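Local coordinates for protein putative alpha-N-acetylgalactosaminidase (PDB 3CC1) that probably releases terminal alpha-linked N-acetylgalactosamine from glycans by hydrolysis, as a putative glycoside hydrolase with a TIM-barrel catalytic domain and a C-terminal beta-sandwich domain, at residues S218-A222 against H268-G273; L307-C311 against A358-N362. All coordinates share one frame; numbering follows the deposited sequence.

Contact 1: S218-A222 against H268-G273; sequences SPGPA and HWPDCG. Unlike the reference sequence in segment 268-273: G273 (reference Asp). With SO4 (sulfate ion), chain C.
Two loop segments meet at a single beta bridge between P221 and D271: D271 N donates to G220 O at 2.8 Å, and A222 N returns a bond to D271 O at 2.9 Å. The A222 methyl lies 3.4 Å from C272 O, a buried carbonyl with no partner in the model. P221 follows a cis peptide bond; its CG comes within 4.3 Å of C272 SG, and CD lies 3.7 Å from P270 CB, the two prolines side by side and pointing the same way. P219 sets CB 4.0 Å from H268 CB and turns CG onto W269 O at 3.3 Å. D271 OD1 accepts from G273 N, which meets it from above the carboxylate plane, closing an Asx turn; G273 differs from the reference sequence, which has Asp. S218 points away from the bridge, and its OG, anti to N (chi1 -176°), bonds O4 of a sulfate ion, probably from the crystallisation liquor and also held by R190 of the second subunit. Segment 218-222 follows strand 214-216 of the parallel barrel sheet, and segment 268-273 lies between helix 247-262 and strand 279-280; W260 of that helix bonds P219 O and packs on P221 and P270.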
ATOM      1  N   SER A 218       7.046 -21.669 -13.170  1.00 29.90           N
ATOM      2  CA  SER A 218       7.232 -20.551 -12.209  1.00 28.31           C
ATOM      3  C   SER A 218       5.910 -19.915 -11.825  1.00 27.91           C
ATOM      4  O   SER A 218       5.591 -18.835 -12.273  1.00 26.50           O
ATOM      5  CB  SER A 218       8.232 -19.503 -12.760  1.00 29.75           C
ATOM      6  OG  SER A 218       8.471 -18.478 -11.800  1.00 29.57           O
ATOM      7  N   PRO A 219       5.107 -20.615 -11.006  1.00 26.41           N
ATOM      8  CA  PRO A 219       3.732 -20.176 -10.765  1.00 26.41           C
ATOM      9  C   PRO A 219       3.658 -19.054  -9.751  1.00 25.65           C
ATOM     10  O   PRO A 219       2.597 -18.440  -9.568  1.00 25.62           O
ATOM     11  CB  PRO A 219       3.052 -21.451 -10.227  1.00 26.82           C
ATOM     12  CG  PRO A 219       4.149 -22.192  -9.541  1.00 26.51           C
ATOM     13  CD  PRO A 219       5.413 -21.895 -10.348  1.00 26.86           C
ATOM     14  N   GLY A 220       4.775 -18.774  -9.105  1.00 24.64           N
ATOM     15  CA  GLY A 220       4.771 -17.846  -7.960  1.00 24.76           C
ATOM     16  C   GLY A 220       4.183 -18.515  -6.711  1.00 24.48           C
ATOM     17  O   GLY A 220       3.824 -19.704  -6.734  1.00 24.36           O
ATOM     18  N   PRO A 221       4.075 -17.768  -5.607  1.00 24.33           N
ATOM     19  CA  PRO A 221       4.355 -16.343  -5.407  1.00 24.22           C
ATOM     20  C   PRO A 221       5.831 -15.961  -5.156  1.00 25.07           C
ATOM     21  O   PRO A 221       6.144 -14.766  -5.102  1.00 26.13           O
ATOM     22  CB  PRO A 221       3.512 -16.007  -4.178  1.00 24.20           C
ATOM     23  CG  PRO A 221       3.518 -17.253  -3.385  1.00 23.62           C
ATOM     24  CD  PRO A 221       3.520 -18.392  -4.393  1.00 24.75           C
ATOM     25  N   ALA A 222       6.722 -16.946  -4.983  1.00 25.20           N
ATOM     26  CA  ALA A 222       8.146 -16.706  -4.968  1.00 25.70           C
ATOM     27  C   ALA A 222       8.671 -17.012  -6.355  1.00 26.00           C
ATOM     28  O   ALA A 222       8.196 -17.926  -7.007  1.00 26.16           O
ATOM     29  CB  ALA A 222       8.894 -17.592  -3.909  1.00 24.90           C
ATOM     30  N   HIS A 268      -1.553 -24.836 -10.479  1.00 30.15           N
ATOM     31  CA  HIS A 268      -0.299 -25.340  -9.936  1.00 30.26           C
ATOM     32  C   HIS A 268      -0.193 -24.983  -8.481  1.00 28.85           C
ATOM     33  O   HIS A 268      -0.928 -24.142  -7.990  1.00 28.78           O
ATOM     34  CB  HIS A 268       0.893 -24.797 -10.745  1.00 31.02           C
ATOM     35  CG  HIS A 268       0.968 -25.369 -12.132  1.00 35.01           C
ATOM     36  ND1 HIS A 268       0.613 -24.652 -13.258  1.00 38.99           N
ATOM     37  CD2 HIS A 268       1.293 -26.611 -12.565  1.00 37.01           C
ATOM     38  CE1 HIS A 268       0.734 -25.426 -14.324  1.00 39.28           C
ATOM     39  NE2 HIS A 268       1.148 -26.619 -13.931  1.00 38.74           N
ATOM     40  N   TRP A 269       0.687 -25.654  -7.775  1.00 28.43           N
ATOM     41  CA  TRP A 269       0.901 -25.339  -6.349  1.00 28.18           C
ATOM     42  C   TRP A 269       1.540 -23.985  -6.307  1.00 27.10           C
ATOM     43  O   TRP A 269       2.280 -23.647  -7.219  1.00 25.47           O
ATOM     44  CB  TRP A 269       1.898 -26.287  -5.650  1.00 28.54           C
ATOM     45  CG  TRP A 269       1.721 -27.697  -5.932  1.00 30.81           C
ATOM     46  CD1 TRP A 269       2.560 -28.525  -6.649  1.00 33.81           C
ATOM     47  CD2 TRP A 269       0.649 -28.477  -5.514  1.00 29.10           C
ATOM     48  NE1 TRP A 269       2.038 -29.791  -6.699  1.00 33.21           N
ATOM     49  CE2 TRP A 269       0.858 -29.781  -6.007  1.00 32.75           C
ATOM     50  CE3 TRP A 269      -0.485 -28.210  -4.767  1.00 30.87           C
ATOM     51  CZ2 TRP A 269      -0.016 -30.798  -5.768  1.00 30.12           C
ATOM     52  CZ3 TRP A 269      -1.337 -29.226  -4.534  1.00 29.09           C
ATOM     53  CH2 TRP A 269      -1.106 -30.491  -5.034  1.00 30.16           C
ATOM     54  N   PRO A 270       1.311 -23.244  -5.218  1.00 26.07           N
ATOM     55  CA  PRO A 270       2.105 -22.047  -4.981  1.00 26.80           C
ATOM     56  C   PRO A 270       3.488 -22.404  -4.441  1.00 27.72           C
ATOM     57  O   PRO A 270       3.622 -23.081  -3.392  1.00 30.89           O
ATOM     58  CB  PRO A 270       1.300 -21.296  -3.919  1.00 25.23           C
ATOM     59  CG  PRO A 270       0.631 -22.462  -3.121  1.00 26.41           C
ATOM     60  CD  PRO A 270       0.353 -23.524  -4.128  1.00 25.81           C
ATOM     61  N   ASP A 271       4.500 -21.910  -5.124  1.00 27.17           N
ATOM     62  CA  ASP A 271       5.848 -22.055  -4.662  1.00 27.79           C
ATOM     63  C   ASP A 271       6.283 -20.860  -3.825  1.00 26.19           C
ATOM     64  O   ASP A 271       6.499 -19.775  -4.361  1.00 24.31           O
ATOM     65  CB  ASP A 271       6.792 -22.229  -5.846  1.00 28.78           C
ATOM     66  CG  ASP A 271       8.208 -22.634  -5.398  1.00 35.41           C
ATOM     67  OD1 ASP A 271       8.441 -22.845  -4.165  1.00 39.04           O
ATOM     68  OD2 ASP A 271       9.094 -22.745  -6.280  1.00 42.19           O
ATOM     69  N   CYS A 272       6.446 -21.094  -2.519  1.00 25.11           N
ATOM     70  CA  CYS A 272       6.781 -20.035  -1.569  1.00 25.91           C
ATOM     71  C   CYS A 272       8.278 -19.854  -1.401  1.00 25.40           C
ATOM     72  O   CYS A 272       8.743 -18.880  -0.818  1.00 25.33           O
ATOM     73  CB  CYS A 272       6.136 -20.305  -0.213  1.00 25.84           C
ATOM     74  SG  CYS A 272       4.329 -20.175  -0.308  1.00 30.73           S
ATOM     75  N   GLY A 273       9.027 -20.802  -1.938  1.00 25.01           N
ATOM     76  CA  GLY A 273      10.450 -20.754  -1.877  1.00 24.27           C
ATOM     77  C   GLY A 273      11.099 -21.941  -1.187  1.00 24.28           C
ATOM     78  O   GLY A 273      10.494 -22.667  -0.407  1.00 24.00           O
TER
HETATM   79  S   SO4 C 433      11.541 -17.407 -13.029  1.00 38.11           S
HETATM   80  O1  SO4 C 433      11.428 -16.112 -13.704  1.00 38.41           O
HETATM   81  O2  SO4 C 433      12.950 -17.869 -12.930  1.00 33.91           O
HETATM   82  O3  SO4 C 433      10.844 -18.360 -13.900  1.00 36.53           O
HETATM   83  O4  SO4 C 433      10.939 -17.379 -11.707  1.00 39.23           O

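Contact 2: L307-C311 against A358-N362; sequences LWAIC and AWAAN
I310 swings CG1 anti to its backbone N (chi1 -157°), which sets CG2 between that N and the carbonyl carbon and directs both branches at segment 358-362. W359 carries CG beside its own backbone N and anti to the carbonyl carbon (chi1 -75°), on a CB that points at segment 307-311. The result is apolar packing with no hydrogen bond between the two segments. I310 CG2 is 3.8 Å from W359 CB and reaches obliquely along the start of the indole, while I310 CD1 extends down the strand to lie 4.0 Å from A361 N and 4.1 Å from A361 CB. One isoleucine thus spans the W359 and A361 side chains, passing over the A360 backbone between them; the A360 methyl points away.

L307, one helical turn earlier, supplies the other main contact. Its CG is anti to the backbone N, and CD1 sits over one face of the indole, 4.2 Å from the centroid of the five-membered ring and 20° off the ring normal: a CH-pi contact displaced toward the rim. C311 adds CB at 4.1 Å from W359 CZ3, at the six-membered end of the ring. The helical bond from C311 N to L307 O, 3.0 Å, ties these two ring-contacting residues together.

All the touching residues are buried. F349 of strand 345-353 meets the W359 ring edge-to-face, and E261 of helix 247-262 touches it as well. The contact packs the C-terminal end of helix 298-310 against strand 356-362, which runs between strands 345-353 and 368-374 in the antiparallel sheet, so it joins the barrel domain to the C-terminal beta-sandwich domain.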
ATOM      1  N   LEU A 307       2.944 -21.703   7.155  1.00 19.98           N
ATOM      2  CA  LEU A 307       2.358 -21.094   5.965  1.00 20.86           C
ATOM      3  C   LEU A 307       2.563 -21.984   4.733  1.00 21.73           C
ATOM      4  O   LEU A 307       1.629 -22.196   3.919  1.00 22.79           O
ATOM      5  CB  LEU A 307       2.951 -19.672   5.725  1.00 21.11           C
ATOM      6  CG  LEU A 307       2.533 -19.033   4.397  1.00 21.68           C
ATOM      7  CD1 LEU A 307       1.008 -18.862   4.384  1.00 23.36           C
ATOM      8  CD2 LEU A 307       3.264 -17.670   4.096  1.00 21.86           C
ATOM      9  N   TRP A 308       3.781 -22.499   4.584  1.00 21.80           N
ATOM     10  CA  TRP A 308       4.146 -23.397   3.493  1.00 22.11           C
ATOM     11  C   TRP A 308       3.286 -24.659   3.549  1.00 21.66           C
ATOM     12  O   TRP A 308       2.812 -25.126   2.545  1.00 21.70           O
ATOM     13  CB  TRP A 308       5.619 -23.834   3.567  1.00 22.22           C
ATOM     14  CG  TRP A 308       6.681 -22.982   2.861  1.00 22.74           C
ATOM     15  CD1 TRP A 308       7.636 -23.451   2.018  1.00 23.76           C
ATOM     16  CD2 TRP A 308       6.927 -21.559   2.985  1.00 23.59           C
ATOM     17  NE1 TRP A 308       8.452 -22.432   1.598  1.00 22.13           N
ATOM     18  CE2 TRP A 308       8.045 -21.261   2.179  1.00 22.62           C
ATOM     19  CE3 TRP A 308       6.304 -20.518   3.669  1.00 21.48           C
ATOM     20  CZ2 TRP A 308       8.561 -19.987   2.069  1.00 23.76           C
ATOM     21  CZ3 TRP A 308       6.834 -19.224   3.554  1.00 24.79           C
ATOM     22  CH2 TRP A 308       7.940 -18.978   2.756  1.00 23.02           C
ATOM     23  N   ALA A 309       3.083 -25.183   4.738  1.00 21.91           N
ATOM     24  CA  ALA A 309       2.219 -26.379   4.923  1.00 21.86           C
ATOM     25  C   ALA A 309       0.772 -26.112   4.516  1.00 22.12           C
ATOM     26  O   ALA A 309       0.217 -26.817   3.700  1.00 22.17           O
ATOM     27  CB  ALA A 309       2.259 -26.867   6.386  1.00 21.45           C
ATOM     28  N   ILE A 310       0.196 -25.045   5.054  1.00 22.36           N
ATOM     29  CA  ILE A 310      -1.235 -24.775   4.925  1.00 23.39           C
ATOM     30  C   ILE A 310      -1.597 -24.337   3.511  1.00 24.43           C
ATOM     31  O   ILE A 310      -2.733 -24.509   3.092  1.00 25.41           O
ATOM     32  CB  ILE A 310      -1.704 -23.715   5.956  1.00 23.73           C
ATOM     33  CG1 ILE A 310      -3.219 -23.842   6.226  1.00 26.36           C
ATOM     34  CG2 ILE A 310      -1.352 -22.294   5.484  1.00 21.12           C
ATOM     35  CD1 ILE A 310      -3.559 -24.707   7.380  1.00 27.96           C
ATOM     36  N   CYS A 311      -0.634 -23.841   2.732  1.00 24.63           N
ATOM     37  CA  CYS A 311      -0.967 -23.469   1.351  1.00 25.57           C
ATOM     38  C   CYS A 311      -0.520 -24.483   0.256  1.00 25.23           C
ATOM     39  O   CYS A 311      -0.725 -24.257  -0.938  1.00 24.56           O
ATOM     40  CB  CYS A 311      -0.531 -22.036   1.051  1.00 26.65           C
ATOM     41  SG  CYS A 311       1.153 -21.866   0.653  1.00 31.13           S
ATOM     42  N   ALA A 358      -4.776 -15.374   9.732  1.00 19.90           N
ATOM     43  CA  ALA A 358      -5.332 -16.752   9.919  1.00 20.08           C
ATOM     44  C   ALA A 358      -5.512 -17.426   8.560  1.00 20.23           C
ATOM     45  O   ALA A 358      -5.838 -16.751   7.576  1.00 21.13           O
ATOM     46  CB  ALA A 358      -6.674 -16.685  10.708  1.00 19.03           C
ATOM     47  N   TRP A 359      -5.157 -18.713   8.480  1.00 20.63           N
ATOM     48  CA  TRP A 359      -5.418 -19.566   7.322  1.00 21.57           C
ATOM     49  C   TRP A 359      -6.033 -20.859   7.905  1.00 21.84           C
ATOM     50  O   TRP A 359      -5.860 -21.147   9.094  1.00 20.30           O
ATOM     51  CB  TRP A 359      -4.134 -19.950   6.549  1.00 22.08           C
ATOM     52  CG  TRP A 359      -3.531 -18.869   5.698  1.00 25.13           C
ATOM     53  CD1 TRP A 359      -2.948 -17.713   6.145  1.00 28.79           C
ATOM     54  CD2 TRP A 359      -3.391 -18.855   4.284  1.00 24.67           C
ATOM     55  NE1 TRP A 359      -2.519 -16.970   5.103  1.00 26.58           N
ATOM     56  CE2 TRP A 359      -2.769 -17.642   3.945  1.00 27.52           C
ATOM     57  CE3 TRP A 359      -3.741 -19.738   3.276  1.00 25.07           C
ATOM     58  CZ2 TRP A 359      -2.485 -17.289   2.646  1.00 29.70           C
ATOM     59  CZ3 TRP A 359      -3.486 -19.391   1.999  1.00 27.66           C
ATOM     60  CH2 TRP A 359      -2.849 -18.166   1.683  1.00 28.20           C
ATOM     61  N   ALA A 360      -6.733 -21.614   7.068  1.00 21.24           N
ATOM     62  CA  ALA A 360      -7.363 -22.872   7.460  1.00 21.59           C
ATOM     63  C   ALA A 360      -7.329 -23.932   6.361  1.00 22.09           C
ATOM     64  O   ALA A 360      -7.144 -23.655   5.155  1.00 22.86           O
ATOM     65  CB  ALA A 360      -8.808 -22.614   7.917  1.00 20.82           C
ATOM     66  N   ALA A 361      -7.522 -25.168   6.794  1.00 22.81           N
ATOM     67  CA  ALA A 361      -7.719 -26.290   5.888  1.00 22.69           C
ATOM     68  C   ALA A 361      -8.472 -27.406   6.589  1.00 23.20           C
ATOM     69  O   ALA A 361      -8.678 -27.389   7.805  1.00 23.42           O
ATOM     70  CB  ALA A 361      -6.360 -26.826   5.308  1.00 20.54           C
ATOM     71  N   ASN A 362      -8.871 -28.377   5.788  1.00 23.89           N
ATOM     72  CA  ASN A 362      -9.624 -29.506   6.271  1.00 23.77           C
ATOM     73  C   ASN A 362      -8.883 -30.792   5.999  1.00 24.84           C
ATOM     74  O   ASN A 362      -8.291 -30.986   4.941  1.00 22.69           O
ATOM     75  CB  ASN A 362     -11.016 -29.541   5.635  1.00 23.68           C
ATOM     76  CG  ASN A 362     -11.919 -28.440   6.183  1.00 24.87           C
ATOM     77  OD1 ASN A 362     -11.727 -27.273   5.913  1.00 33.26           O
ATOM     78  ND2 ASN A 362     -12.847 -28.808   6.983  1.00 27.14           N
TER

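Contact 1 and contact 2 follow one another along the chain, the first closing before the second opens, and their centres lie about 15 Å apart. The centre of contact 1 lies about 7 Å from the centre of the chain, that of contact 2 about 17 Å, further out where the barrel meets the beta sandwich. They touch directly: G273 O probably accepts a hydrogen bond from W308 NE1 at 2.9 Å, and C272 SG lies 3.7 Å from C311 SG. Helix 247-262 borders both, through W260 and C257 at contact 1 and F254 and E261 at contact 2. Packing therefore runs continuously from the barrel loops through helix 298-310 to the antiparallel sheet, linking the two domains.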